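PDB 7A0Q: CrtC domain-containing protein from Fusarium vanettenii 77-13-4, which probably acts as a kievitone hydratase, a lyase that adds water to the antifungal isoflavonoid kievitone. Local coordinates for residues T154-F166 and F249-V261. Residues are numbered along the deposited sequence; the frame is centred on the assembly and turned at random.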
# COMPACT_ATOMS: atom_id res chain seq x y z
N THR A 154 13.60 6.56 5.21
CA THR A 154 14.68 5.95 5.98
C THR A 154 14.59 4.43 6.00
O THR A 154 14.71 3.81 7.05
CB THR A 154 14.63 6.50 7.41
OG1 THR A 154 13.42 6.04 8.04
CG2 THR A 154 14.65 8.01 7.39
N THR A 155 14.37 3.81 4.83
CA THR A 155 13.92 2.43 4.79
C THR A 155 14.33 1.82 3.45
O THR A 155 14.19 2.47 2.40
CB THR A 155 12.40 2.36 5.02
OG1 THR A 155 11.97 1.00 5.08
CG2 THR A 155 11.62 3.13 3.92
N GLY A 156 14.85 0.60 3.49
CA GLY A 156 15.32 -0.06 2.27
C GLY A 156 14.17 -0.40 1.32
O GLY A 156 13.16 -0.98 1.73
N ALA A 157 14.32 -0.04 0.05
CA ALA A 157 13.23 -0.20 -0.91
C ALA A 157 12.95 -1.67 -1.21
O ALA A 157 13.85 -2.52 -1.22
CB ALA A 157 13.53 0.52 -2.22
N VAL A 158 11.66 -1.96 -1.44
CA VAL A 158 11.20 -3.23 -2.01
C VAL A 158 11.09 -2.99 -3.51
O VAL A 158 10.23 -2.22 -3.96
CB VAL A 158 9.84 -3.64 -1.43
CG1 VAL A 158 9.33 -4.93 -2.09
CG2 VAL A 158 9.91 -3.78 0.10
N ALA A 159 11.97 -3.62 -4.28
CA ALA A 159 11.99 -3.48 -5.74
C ALA A 159 11.21 -4.65 -6.31
O ALA A 159 11.75 -5.75 -6.51
CB ALA A 159 13.43 -3.44 -6.26
N ASN A 160 9.92 -4.42 -6.58
CA ASN A 160 9.03 -5.51 -6.97
C ASN A 160 9.57 -6.23 -8.19
O ASN A 160 10.05 -5.61 -9.14
CB ASN A 160 7.63 -4.97 -7.23
CG ASN A 160 6.92 -4.65 -5.94
OD1 ASN A 160 6.28 -5.51 -5.33
ND2 ASN A 160 7.05 -3.41 -5.48
N GLY A 161 9.48 -7.57 -8.16
CA GLY A 161 10.01 -8.37 -9.25
C GLY A 161 11.50 -8.60 -9.19
O GLY A 161 12.03 -9.32 -10.04
N GLY A 162 12.18 -8.00 -8.22
CA GLY A 162 13.61 -8.15 -8.03
C GLY A 162 14.37 -6.91 -8.44
O GLY A 162 15.30 -6.50 -7.75
N ALA A 163 13.97 -6.30 -9.56
CA ALA A 163 14.63 -5.11 -10.09
C ALA A 163 13.67 -3.95 -10.29
O ALA A 163 14.07 -2.91 -10.83
CB ALA A 163 15.35 -5.43 -11.40
N GLY A 164 12.41 -4.09 -9.88
CA GLY A 164 11.48 -2.98 -9.84
C GLY A 164 10.39 -3.03 -10.89
O GLY A 164 9.57 -2.11 -10.93
N THR A 165 10.36 -4.07 -11.74
CA THR A 165 9.37 -4.15 -12.81
C THR A 165 8.89 -5.59 -12.98
O THR A 165 9.62 -6.54 -12.71
CB THR A 165 9.96 -3.61 -14.13
OG1 THR A 165 8.96 -3.61 -15.16
CG2 THR A 165 11.18 -4.44 -14.58
N PHE A 166 7.64 -5.73 -13.43
CA PHE A 166 7.11 -7.06 -13.73
C PHE A 166 5.91 -6.91 -14.67
O PHE A 166 5.41 -5.81 -14.90
CB PHE A 166 6.76 -7.84 -12.45
CG PHE A 166 5.66 -7.23 -11.61
CD1 PHE A 166 5.95 -6.28 -10.63
CD2 PHE A 166 4.33 -7.64 -11.75
CE1 PHE A 166 4.95 -5.74 -9.84
CE2 PHE A 166 3.32 -7.10 -10.97
CZ PHE A 166 3.63 -6.14 -10.00
N PHE A 249 2.82 -14.36 -6.67
CA PHE A 249 4.23 -14.30 -6.28
C PHE A 249 4.42 -13.21 -5.23
O PHE A 249 3.61 -12.29 -5.08
CB PHE A 249 5.15 -14.07 -7.49
CG PHE A 249 5.27 -12.62 -7.92
CD1 PHE A 249 4.18 -11.92 -8.43
CD2 PHE A 249 6.49 -11.96 -7.80
CE1 PHE A 249 4.32 -10.58 -8.83
CE2 PHE A 249 6.63 -10.63 -8.20
CZ PHE A 249 5.55 -9.94 -8.70
N ALA A 250 5.52 -13.36 -4.48
CA ALA A 250 5.93 -12.37 -3.50
C ALA A 250 7.31 -11.86 -3.86
O ALA A 250 8.19 -12.64 -4.27
CB ALA A 250 5.95 -12.98 -2.08
N THR A 251 7.50 -10.54 -3.70
CA THR A 251 8.83 -9.95 -3.59
C THR A 251 9.07 -9.68 -2.12
O THR A 251 8.27 -9.01 -1.46
CB THR A 251 8.95 -8.65 -4.39
OG1 THR A 251 8.57 -8.87 -5.76
CG2 THR A 251 10.40 -8.15 -4.34
N ILE A 252 10.15 -10.24 -1.59
CA ILE A 252 10.46 -10.10 -0.18
C ILE A 252 11.80 -9.40 -0.07
O ILE A 252 12.81 -9.91 -0.57
CB ILE A 252 10.50 -11.45 0.54
CG1 ILE A 252 9.16 -12.19 0.34
CG2 ILE A 252 10.86 -11.23 2.02
CD1 ILE A 252 9.09 -13.54 1.03
N ARG A 253 11.82 -8.24 0.58
CA ARG A 253 13.06 -7.57 0.90
C ARG A 253 13.48 -8.02 2.29
O ARG A 253 12.70 -7.93 3.23
CB ARG A 253 12.90 -6.05 0.86
CG ARG A 253 14.20 -5.29 1.07
CD ARG A 253 13.98 -4.10 2.02
NE ARG A 253 13.87 -4.51 3.42
CZ ARG A 253 13.61 -3.69 4.43
NH1 ARG A 253 13.41 -2.38 4.22
NH2 ARG A 253 13.54 -4.16 5.67
N GLY A 254 14.70 -8.54 2.40
CA GLY A 254 15.26 -8.91 3.68
C GLY A 254 16.27 -7.90 4.18
O GLY A 254 16.13 -6.69 3.95
N ALA A 255 17.27 -8.40 4.88
CA ALA A 255 18.39 -7.58 5.33
C ALA A 255 19.39 -7.38 4.20
O ALA A 255 19.46 -8.17 3.26
CB ALA A 255 19.07 -8.23 6.53
N ASN A 256 20.18 -6.31 4.30
CA ASN A 256 21.33 -6.09 3.43
C ASN A 256 20.94 -6.07 1.95
O ASN A 256 21.71 -6.52 1.09
CB ASN A 256 22.41 -7.15 3.70
CG ASN A 256 22.84 -7.17 5.17
OD1 ASN A 256 23.40 -6.19 5.67
ND2 ASN A 256 22.58 -8.27 5.85
N ASP A 257 19.75 -5.53 1.65
CA ASP A 257 19.17 -5.41 0.30
C ASP A 257 18.74 -6.75 -0.30
O ASP A 257 18.29 -6.78 -1.46
CB ASP A 257 20.11 -4.75 -0.72
CG ASP A 257 20.75 -3.47 -0.23
OD1 ASP A 257 20.43 -2.99 0.88
OD2 ASP A 257 21.59 -2.93 -0.98
N GLU A 258 18.90 -7.87 0.41
CA GLU A 258 18.60 -9.17 -0.20
C GLU A 258 17.13 -9.23 -0.62
O GLU A 258 16.24 -8.84 0.14
CB GLU A 258 18.93 -10.29 0.79
CG GLU A 258 20.41 -10.36 1.16
CD GLU A 258 20.67 -11.07 2.48
OE1 GLU A 258 19.77 -11.80 2.97
OE2 GLU A 258 21.77 -10.88 3.04
N THR A 259 16.87 -9.71 -1.83
CA THR A 259 15.52 -9.67 -2.39
C THR A 259 15.15 -11.06 -2.90
O THR A 259 15.89 -11.64 -3.70
CB THR A 259 15.42 -8.63 -3.51
OG1 THR A 259 15.86 -7.35 -3.02
CG2 THR A 259 13.99 -8.48 -4.01
N LEU A 260 14.02 -11.59 -2.43
CA LEU A 260 13.51 -12.89 -2.84
C LEU A 260 12.31 -12.70 -3.76
O LEU A 260 11.41 -11.90 -3.46
CB LEU A 260 13.10 -13.74 -1.62
CG LEU A 260 14.02 -13.59 -0.41
CD1 LEU A 260 13.50 -14.41 0.77
CD2 LEU A 260 15.45 -13.99 -0.77
N VAL A 261 12.29 -13.41 -4.88
CA VAL A 261 11.17 -13.38 -5.81
C VAL A 261 10.63 -14.81 -5.88
O VAL A 261 11.24 -15.70 -6.50
CB VAL A 261 11.60 -12.85 -7.18
CG1 VAL A 261 10.38 -12.73 -8.10
CG2 VAL A 261 12.31 -11.49 -7.00
O HOH W 1 13.92 -5.10 -2.62
O HOH W 2 5.95 -8.36 -5.71
O HOH W 3 16.25 -5.52 -5.33
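The interface between the two lipocalin-like domains brings the irregular run 154-166 of the N-terminal domain over the outward side of the 249-261 hairpin, two neighbouring strands of the C-terminal barrel joined by a type I' turn. R253, T251 and F249, alternate residues of one strand, do most of the touching. R253 starts with CG anti to its backbone N (chi1 -175°) and then bends, which carries the guanidinium to the carbonyl of G156; NH1 donates to G156 O at 2.9 Å, with the oxygen in the guanidinium plane. NH2 is held by a salt bridge to E31 and a hydrogen bond to E230 O, so the guanidinium links the hairpin to three other parts of the chain. Two residues along, the type II turn from A159 to G162 sits on T251: G161 N donates to T251 OG1 at 2.9 Å, nearly straight at 169°, while T251 CG2 lies 3.5 Å from A159 O. A water bridges T251 OG1 to N160 OD1, which also bonds to S234. V261 CG2 packs against the far end of that turn, 3.7 Å from G162 N. Farther along, F249 points an edge at the face of F166, with CZ over the ring centre, centroids 5.3 Å apart and planes at 68°; W236 meets the F166 ring as well. Between the turn and R253, a second water joins T259 OG1 to A157 O and A159 N, and a third links the same hydroxyl to G162 O. Direct side-chain-to-backbone bonds, water bridges and a T-shaped ring pair thus join the paired lipocalin-like domains of a CrtC-family protein.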